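Local coordinates for 4-amino-4-deoxy-L-arabinose transferase or related glycosyltransferases of PMT family (Cupriavidus metallidurans, PDB 5EZM), which probably transfers 4-amino-4-deoxy-L-arabinose onto lipid A in the membrane, as a zinc-binding lipid glycosyltransferase of the GT-C fold, at residues Lys88-Phe91 with His92-Thr96; Ile401-Ser404 with Phe405-Tyr409; Gly449-Val452 with Ala453-His457; Leu501-Val504 with Gly505-Glu509. All blocks are in the same frame, centred on the assembly; numbering follows the deposited sequence.

Contact 1: Lys88-Phe91 with His92-Thr96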
# COMPACT_ATOMS: atom_id res chain seq x y z
N LYS A 88 2.39 6.07 -13.17
CA LYS A 88 2.18 4.71 -12.71
C LYS A 88 1.44 3.89 -13.76
O LYS A 88 0.67 4.43 -14.56
CB LYS A 88 1.36 4.66 -11.41
CG LYS A 88 1.94 5.43 -10.24
CD LYS A 88 3.22 4.81 -9.71
CE LYS A 88 3.83 5.70 -8.64
NZ LYS A 88 5.11 5.16 -8.11
N PRO A 89 1.67 2.57 -13.79
CA PRO A 89 0.89 1.68 -14.67
C PRO A 89 -0.48 1.39 -14.07
O PRO A 89 -0.71 1.69 -12.89
CB PRO A 89 1.76 0.41 -14.74
CG PRO A 89 3.10 0.81 -14.20
CD PRO A 89 2.83 1.88 -13.20
N PRO A 90 -1.40 0.80 -14.84
CA PRO A 90 -2.83 0.87 -14.48
C PRO A 90 -3.45 -0.34 -13.77
O PRO A 90 -4.65 -0.27 -13.48
CB PRO A 90 -3.48 1.04 -15.85
CG PRO A 90 -2.65 0.16 -16.72
CD PRO A 90 -1.22 0.27 -16.21
N PHE A 91 -2.72 -1.42 -13.49
CA PHE A 91 -3.38 -2.63 -13.00
C PHE A 91 -4.12 -2.39 -11.69
O PHE A 91 -5.27 -2.83 -11.52
CB PHE A 91 -2.37 -3.77 -12.84
CG PHE A 91 -2.97 -5.01 -12.23
CD1 PHE A 91 -3.87 -5.79 -12.94
CD2 PHE A 91 -2.63 -5.39 -10.94
CE1 PHE A 91 -4.43 -6.93 -12.38
CE2 PHE A 91 -3.19 -6.53 -10.38
CZ PHE A 91 -4.08 -7.30 -11.10
N HIS A 92 -3.48 -1.70 -10.75
CA HIS A 92 -4.16 -1.34 -9.50
C HIS A 92 -5.47 -0.62 -9.78
O HIS A 92 -6.50 -0.90 -9.16
CB HIS A 92 -3.23 -0.49 -8.64
CG HIS A 92 -3.85 -0.05 -7.34
ND1 HIS A 92 -3.55 -0.65 -6.14
CD2 HIS A 92 -4.72 0.94 -7.06
CE1 HIS A 92 -4.23 -0.06 -5.17
NE2 HIS A 92 -4.95 0.91 -5.70
N MET A 93 -5.45 0.31 -10.74
CA MET A 93 -6.66 1.04 -11.09
C MET A 93 -7.69 0.13 -11.74
O MET A 93 -8.89 0.25 -11.47
CB MET A 93 -6.33 2.23 -11.99
CG MET A 93 -5.77 3.42 -11.23
SD MET A 93 -4.10 3.16 -10.58
CE MET A 93 -3.12 3.56 -12.03
N TRP A 94 -7.25 -0.79 -12.61
CA TRP A 94 -8.17 -1.76 -13.19
C TRP A 94 -8.91 -2.53 -12.11
O TRP A 94 -10.14 -2.65 -12.14
CB TRP A 94 -7.40 -2.72 -14.11
CG TRP A 94 -6.89 -2.09 -15.36
CD1 TRP A 94 -7.24 -0.87 -15.86
CD2 TRP A 94 -5.95 -2.66 -16.27
NE1 TRP A 94 -6.56 -0.64 -17.04
CE2 TRP A 94 -5.76 -1.72 -17.31
CE3 TRP A 94 -5.24 -3.86 -16.31
CZ2 TRP A 94 -4.90 -1.95 -18.38
CZ3 TRP A 94 -4.37 -4.09 -17.38
CH2 TRP A 94 -4.21 -3.14 -18.39
N VAL A 95 -8.17 -3.05 -11.13
CA VAL A 95 -8.79 -3.82 -10.06
C VAL A 95 -9.76 -2.95 -9.27
O VAL A 95 -10.91 -3.33 -9.03
CB VAL A 95 -7.72 -4.44 -9.14
CG1 VAL A 95 -8.38 -5.20 -8.00
CG2 VAL A 95 -6.81 -5.36 -9.94
N THR A 96 -9.31 -1.75 -8.88
CA THR A 96 -10.18 -0.86 -8.12
C THR A 96 -11.45 -0.53 -8.89
O THR A 96 -12.53 -0.43 -8.30
CB THR A 96 -9.44 0.43 -7.75
OG1 THR A 96 -8.22 0.11 -7.06
CG2 THR A 96 -10.31 1.30 -6.85
O HOH W 1 -0.89 -0.14 -10.77
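Phe91 swings CG away from its backbone N (chi1 175°), whereas Val95, one helical turn later, carries CG2 back beside its own N, and the two settings put this methyl over one face of the phenyl ring. Val95 CG2 stands 3.8 Å from the centroid of the Phe91 ring in a CH-pi contact, displaced toward the CZ side of the rim. Trp94 makes the second pairing: with CG beside the backbone N (chi1 -70°), its indole folds back alongside Pro90, whose CB lies over the five-membered ring, 4.0 Å from its centroid. Pro90 CG rests 3.5 Å from Trp94 CZ2. Proline suits this start of helix 91-103, a compact apolar ring with no backbone N-H in need of an acceptor. The first turn is closed by Trp94 N giving a hydrogen bond to Pro90 O at 2.8 Å and by Val95 N giving one to Phe91 O. A water accepts from His92 N and donates to Pro89 O. The indole NE1 bonds to the carbonyl of Trp75, whose ring also meets that of Trp94, and His92 ND1 bonds to Thr163 OG1. Trp94 and Val95 each also touch a bound MPG. A leucine in place of Trp94 has no indole N-H, which is likely to leave the Trp75 carbonyl without its partner and Pro90 with less to rest on. A few residues after the zinc ligand Glu87, the turn combines aromatic faces against aliphatic carbons with polar atoms paired inside the protein, a chemistry fitted to a buried helix start.

Contact 2: Ile401-Ser404 with Phe405-Tyr409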
# COMPACT_ATOMS: atom_id res chain seq x y z
N ILE A 401 -2.36 19.61 11.72
CA ILE A 401 -3.45 18.97 12.45
C ILE A 401 -3.26 19.28 13.93
O ILE A 401 -2.21 18.96 14.49
CB ILE A 401 -3.50 17.45 12.21
CG1 ILE A 401 -3.72 17.15 10.73
CG2 ILE A 401 -4.58 16.81 13.06
CD1 ILE A 401 -5.05 17.63 10.19
N PRO A 402 -4.23 19.90 14.59
CA PRO A 402 -4.03 20.33 15.99
C PRO A 402 -3.77 19.16 16.92
O PRO A 402 -3.93 17.98 16.59
CB PRO A 402 -5.35 21.03 16.33
CG PRO A 402 -5.87 21.49 15.01
CD PRO A 402 -5.49 20.42 14.03
N ASN A 403 -3.35 19.52 18.14
CA ASN A 403 -2.89 18.52 19.10
C ASN A 403 -4.02 17.63 19.60
O ASN A 403 -3.78 16.47 19.96
CB ASN A 403 -2.21 19.22 20.28
CG ASN A 403 -1.97 18.29 21.46
OD1 ASN A 403 -2.66 18.37 22.47
ND2 ASN A 403 -0.99 17.40 21.32
N SER A 404 -5.25 18.14 19.63
CA SER A 404 -6.37 17.39 20.21
C SER A 404 -6.56 16.05 19.50
O SER A 404 -6.74 15.01 20.16
CB SER A 404 -7.65 18.22 20.14
OG SER A 404 -7.46 19.47 20.79
N PHE A 405 -6.52 16.05 18.17
CA PHE A 405 -6.69 14.81 17.42
C PHE A 405 -5.62 13.79 17.80
O PHE A 405 -5.90 12.58 17.85
CB PHE A 405 -6.65 15.08 15.92
CG PHE A 405 -7.67 16.08 15.46
CD1 PHE A 405 -8.96 15.69 15.15
CD2 PHE A 405 -7.33 17.42 15.33
CE1 PHE A 405 -9.89 16.61 14.72
CE2 PHE A 405 -8.26 18.35 14.90
CZ PHE A 405 -9.54 17.95 14.60
N TYR A 406 -4.40 14.25 18.09
CA TYR A 406 -3.35 13.34 18.51
C TYR A 406 -3.55 12.88 19.95
O TYR A 406 -3.17 11.76 20.30
CB TYR A 406 -1.99 13.99 18.32
CG TYR A 406 -1.63 14.15 16.86
CD1 TYR A 406 -1.03 13.11 16.16
CD2 TYR A 406 -1.90 15.32 16.18
CE1 TYR A 406 -0.71 13.25 14.82
CE2 TYR A 406 -1.58 15.47 14.84
CZ TYR A 406 -0.99 14.43 14.17
OH TYR A 406 -0.67 14.57 12.84
N ARG A 407 -4.14 13.73 20.80
CA ARG A 407 -4.54 13.27 22.13
C ARG A 407 -5.55 12.14 22.02
O ARG A 407 -5.49 11.17 22.78
CB ARG A 407 -5.11 14.43 22.94
CG ARG A 407 -4.10 15.50 23.30
CD ARG A 407 -4.68 16.50 24.30
NE ARG A 407 -5.21 15.84 25.48
CZ ARG A 407 -4.46 15.41 26.50
NH1 ARG A 407 -3.14 15.56 26.47
NH2 ARG A 407 -5.03 14.82 27.54
N ALA A 408 -6.49 12.25 21.08
CA ALA A 408 -7.42 11.15 20.84
C ALA A 408 -6.74 9.95 20.18
O ALA A 408 -7.24 8.83 20.30
CB ALA A 408 -8.59 11.63 19.97
N TYR A 409 -5.63 10.16 19.47
CA TYR A 409 -4.91 9.03 18.90
C TYR A 409 -4.15 8.26 19.98
O TYR A 409 -4.02 7.03 19.90
CB TYR A 409 -3.96 9.52 17.81
CG TYR A 409 -3.42 8.45 16.88
CD1 TYR A 409 -3.94 7.16 16.90
CD2 TYR A 409 -2.40 8.73 15.99
CE1 TYR A 409 -3.44 6.18 16.06
CE2 TYR A 409 -1.90 7.76 15.14
CZ TYR A 409 -2.43 6.49 15.18
OH TYR A 409 -1.94 5.51 14.34
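The beginning of helix 403-430 is built here, where Ile401 and Pro402 of the incoming chain fold against Phe405 and Tyr406 of the first turn. Ile401 places CG2 at the meeting of both aromatics, 3.6 Å from Phe405 CD2 and 3.7 Å from Tyr406 CE2; a branched side chain suits the spot because one methyl can serve two rings, and the Ile401 side chain crosses those of Phe405 and Tyr406 at about a right angle. Pro402 lies alongside Phe405, with its CD 3.6 Å from Phe405 CE2, near the plane of the ring and at its edge. Backbone oxygens also face ring edges. Ile401 O is in the plane of the Tyr406 ring, 3.6 Å from Tyr406 CE2, and Pro402 O approaches Tyr406 CD2 at 3.4 Å while lying in the plane of the Phe405 ring. Phe405 and Tyr406 both keep CG beside the backbone N (chi1 -56° and -69°), which turns their rings back toward the start of the helix. Helical bonding begins with Arg407 N to Asn403 O at 2.9 Å and Ala408 N to Ser404 O. Beside it, Asn403 OD1 touches the aliphatic CD of Arg407, and Asn403 ND2 bonds to the carbonyls of Ala394 and Leu396. Tyr406 OH bonds to Ala398 O, while Phe405 packs on Val460 and Pro463 of helix 458-465. Carbonyl oxygens set against the weakly positive rims of aromatic rings probably give a mild electrostatic gain, and the two polar tips tie the new helix to the chain leading into it.

Contact 3: Gly449-Val452 with Ala453-His457. With MPG ([(Z)-octadec-9-enyl] (2R)-2,3-bis(oxidanyl)propanoate), chain N; MPG ([(Z)-octadec-9-enyl] (2R)-2,3-bis(oxidanyl)propanoate), chain B; MPG ([(Z)-octadec-9-enyl] (2R)-2,3-bis(oxidanyl)propanoate), chain X.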
# COMPACT_ATOMS: atom_id res chain seq x y z
N GLY A 449 -4.01 -5.85 17.46
CA GLY A 449 -3.35 -4.69 18.02
C GLY A 449 -3.00 -3.64 16.99
O GLY A 449 -3.44 -2.49 17.09
N PHE A 450 -2.23 -4.04 15.98
CA PHE A 450 -1.86 -3.09 14.94
C PHE A 450 -3.07 -2.64 14.14
O PHE A 450 -3.08 -1.52 13.62
CB PHE A 450 -0.79 -3.70 14.03
CG PHE A 450 0.55 -3.82 14.68
CD1 PHE A 450 1.35 -2.70 14.85
CD2 PHE A 450 1.01 -5.04 15.14
CE1 PHE A 450 2.59 -2.80 15.46
CE2 PHE A 450 2.24 -5.14 15.75
CZ PHE A 450 3.03 -4.02 15.90
N THR A 451 -4.10 -3.48 14.04
CA THR A 451 -5.35 -3.04 13.42
C THR A 451 -5.96 -1.89 14.21
O THR A 451 -6.38 -0.89 13.63
CB THR A 451 -6.33 -4.21 13.30
OG1 THR A 451 -5.83 -5.16 12.35
CG2 THR A 451 -7.69 -3.71 12.84
N VAL A 452 -6.00 -2.02 15.54
CA VAL A 452 -6.49 -0.93 16.37
C VAL A 452 -5.61 0.31 16.19
O VAL A 452 -6.11 1.44 16.12
CB VAL A 452 -6.56 -1.35 17.85
CG1 VAL A 452 -6.86 -0.15 18.73
CG2 VAL A 452 -7.61 -2.44 18.03
N ALA A 453 -4.29 0.11 16.09
CA ALA A 453 -3.40 1.25 15.88
C ALA A 453 -3.68 1.94 14.55
O ALA A 453 -3.53 3.17 14.45
CB ALA A 453 -1.94 0.80 15.96
N LEU A 454 -4.10 1.19 13.53
CA LEU A 454 -4.40 1.81 12.24
C LEU A 454 -5.75 2.52 12.28
O LEU A 454 -5.87 3.65 11.81
CB LEU A 454 -4.36 0.76 11.13
CG LEU A 454 -4.61 1.29 9.71
CD1 LEU A 454 -3.74 2.49 9.40
CD2 LEU A 454 -4.40 0.19 8.67
N LEU A 455 -6.78 1.85 12.82
CA LEU A 455 -8.08 2.49 12.95
C LEU A 455 -8.01 3.75 13.80
O LEU A 455 -8.75 4.71 13.55
CB LEU A 455 -9.09 1.51 13.54
CG LEU A 455 -9.36 0.24 12.74
CD1 LEU A 455 -10.31 -0.67 13.50
CD2 LEU A 455 -9.93 0.58 11.36
N GLY A 456 -7.13 3.77 14.79
CA GLY A 456 -6.97 4.97 15.60
C GLY A 456 -6.47 6.16 14.80
O GLY A 456 -6.76 7.31 15.15
N HIS A 457 -5.72 5.90 13.73
CA HIS A 457 -5.25 6.99 12.87
C HIS A 457 -6.40 7.77 12.24
O HIS A 457 -6.17 8.86 11.73
CB HIS A 457 -4.33 6.44 11.78
CG HIS A 457 -3.70 7.51 10.95
ND1 HIS A 457 -4.15 7.85 9.69
CD2 HIS A 457 -2.66 8.34 11.20
CE1 HIS A 457 -3.41 8.82 9.20
NE2 HIS A 457 -2.50 9.14 10.10
C2 MPG N . -0.08 6.37 8.79
C3 MPG N . -0.76 5.19 9.47
C4 MPG N . -0.02 4.73 10.71
C5 MPG N . -0.47 3.34 11.17
C6 MPG N . 0.50 2.74 12.21
C7 MPG N . 0.32 1.22 12.39
C8 MPG N . 1.48 0.60 13.19
C1 MPG N . -0.79 6.79 7.50
C2 MPG B . -10.97 -3.88 16.72
C3 MPG B . -11.26 -4.11 15.24
C4 MPG B . -12.72 -3.84 14.88
C5 MPG B . -13.20 -4.74 13.74
C6 MPG B . -14.72 -5.00 13.80
C1 MPG B . -10.11 -5.00 17.32
C2 MPG X . -12.32 7.95 17.60
C3 MPG X . -12.08 7.79 16.11
C4 MPG X . -11.46 6.45 15.74
C5 MPG X . -11.90 5.31 16.66
C6 MPG X . -11.03 4.05 16.52
C7 MPG X . -11.70 2.80 17.13
C8 MPG X . -10.79 1.55 17.09
C1 MPG X . -12.40 9.42 18.02
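Leu455 hugs the carbonyl of Thr451 from its first carbon onward. Its CB lies 3.6 Å from Thr451 O and also meets the bound lipid MPG of chain X, its CG comes 3.3 Å from the same oxygen, and its CD1 reaches Thr451 CG2 at 4.1 Å and C3 of the MPG of chain B at 4.0 Å. With CG beside the backbone N (chi1 -62°), the side chain lies along Thr451, both pointing the same way. Leu455 N gives Thr451 O a nearly straight hydrogen bond (176°), while Thr451 OG1 is satisfied by Tyr447 O, one turn earlier in the helix. Val452 CG2 is 3.6 Å from C1 of the chain B lipid. On another side, Leu454 CD1 touches C5 of the MPG of chain N, Phe450 meets its C8 at the ring edge, and C1 of that lipid lies over one face of His457, 3.7 Å from CE1. An alanine at His457 removes the ring face under C1, and this part of the lipid would probably be free to shift. Val452 and Ala453 pack on Ala416 of helix 403-430, and Ala453 O accepts from Tyr409 OH. Leucine and valine suit such a surface: the amides of Ala453 to Gly456 are bonded to carbonyls one turn back, and the side-chain atoms of Val452, Leu454 and Leu455 that meet lipid are carbon, so these contacts are mainly dispersive.

Contact 4: Leu501-Val504 with Gly505-Glu509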
# COMPACT_ATOMS: atom_id res chain seq x y z
N LEU A 501 -10.70 18.53 -9.72
CA LEU A 501 -10.13 19.86 -9.57
C LEU A 501 -9.67 20.39 -10.93
O LEU A 501 -9.15 19.64 -11.76
CB LEU A 501 -8.94 19.84 -8.61
CG LEU A 501 -9.17 19.63 -7.12
CD1 LEU A 501 -7.84 19.58 -6.40
CD2 LEU A 501 -10.04 20.75 -6.56
N MET A 502 -9.85 21.69 -11.14
CA MET A 502 -9.22 22.38 -12.26
C MET A 502 -7.96 23.05 -11.73
O MET A 502 -8.04 24.07 -11.03
CB MET A 502 -10.15 23.39 -12.91
CG MET A 502 -9.48 24.17 -14.02
SD MET A 502 -10.65 25.01 -15.10
CE MET A 502 -11.58 23.60 -15.70
N MET A 503 -6.81 22.48 -12.05
CA MET A 503 -5.55 22.91 -11.45
C MET A 503 -5.21 24.34 -11.86
O MET A 503 -5.31 24.70 -13.04
CB MET A 503 -4.43 21.95 -11.83
CG MET A 503 -4.57 20.58 -11.21
SD MET A 503 -4.76 20.66 -9.42
CE MET A 503 -3.21 21.39 -8.92
N VAL A 504 -4.80 25.14 -10.88
CA VAL A 504 -4.42 26.53 -11.08
C VAL A 504 -2.99 26.70 -10.59
O VAL A 504 -2.69 26.40 -9.43
CB VAL A 504 -5.37 27.49 -10.35
CG1 VAL A 504 -4.85 28.91 -10.43
CG2 VAL A 504 -6.78 27.40 -10.92
N GLY A 505 -2.12 27.19 -11.47
CA GLY A 505 -0.73 27.39 -11.10
C GLY A 505 0.05 26.10 -11.00
O GLY A 505 -0.14 25.19 -11.82
N GLN A 506 0.93 26.00 -10.01
CA GLN A 506 1.78 24.82 -9.85
C GLN A 506 0.93 23.58 -9.62
O GLN A 506 0.28 23.44 -8.58
CB GLN A 506 2.77 25.02 -8.70
CG GLN A 506 3.69 26.23 -8.85
CD GLN A 506 4.86 25.98 -9.79
OE1 GLN A 506 4.76 25.20 -10.73
NE2 GLN A 506 5.98 26.65 -9.52
N ALA A 507 0.94 22.67 -10.59
CA ALA A 507 0.12 21.47 -10.55
C ALA A 507 0.80 20.30 -9.85
O ALA A 507 0.21 19.21 -9.79
CB ALA A 507 -0.28 21.06 -11.97
N ASP A 508 2.01 20.49 -9.34
CA ASP A 508 2.74 19.46 -8.60
C ASP A 508 2.91 18.27 -9.55
O ASP A 508 3.35 18.47 -10.70
CB ASP A 508 2.01 19.17 -7.30
CG ASP A 508 2.79 18.25 -6.38
OD1 ASP A 508 3.76 18.72 -5.75
OD2 ASP A 508 2.43 17.06 -6.29
N GLU A 509 2.58 17.05 -9.15
CA GLU A 509 2.73 15.87 -10.00
C GLU A 509 1.81 15.90 -11.22
O GLU A 509 1.94 15.03 -12.09
CB GLU A 509 2.47 14.61 -9.19
CG GLU A 509 1.01 14.38 -8.89
CD GLU A 509 0.79 13.65 -7.58
OE1 GLU A 509 1.41 14.05 -6.57
OE2 GLU A 509 0.01 12.67 -7.55
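Between Val504 and Gly505 the extended backbone of strand 502-504 gives way to a turn, as Gly505 takes a positive phi (74°), a conformation that favours glycine, and the chain folds back until the CA atoms of Met503 and Ala507 are 5.9 Å apart. Met503 spans the bend. Its chain is kinked at both outer torsions (chi2 -53°, chi3 -63°), which curls the terminal methyl toward the returning loop: CE lies 3.7 Å from Ala507 CA and 4.2 Å from Ala507 CB. The same CE is 4.1 Å from Gln506 O. A flexible, unbranched methionine suits the concave side of the turn, and the small alanine lets the terminal methyl come close to the backbone. Farther on, Asp508 OD2 accepts a weak hydrogen bond from Glu509 N, and Glu509 OE2 forms a salt bridge with Arg61. Within its sheet, strand 502-504 is an outermost strand, parallel to strand 483-486 and bonded to it through the backbones of Met502 and Val504. Val504 packs on Tyr484 of that neighbour and on Val522, Met503 reaches Leu510, and the loop then runs on into helix 511-516.

In the fold
Contacts 1, 3 and 4 are mostly buried, whereas contact 2 lies at the surface. Contacts 2 and 3 belong to helices 403-430 and 435-456, which follow each other in the chain, and they meet directly: Tyr409 OH probably hydrogen-bonds to Ala453 O at 2.8 Å. Contact 1 lies across the chain's centre from both, and contact 4, in the C-terminal sheet, comes within about 8 Å of contact 1 between nearest atoms. Chemistry follows place. The two helix starts, contacts 1 and 2, pack aromatic rings against proline; contact 3, in the last turns of its helix, turns much aliphatic carbon to lipid; the strand-to-loop bend of contact 4 relies on glycine and a curled methionine.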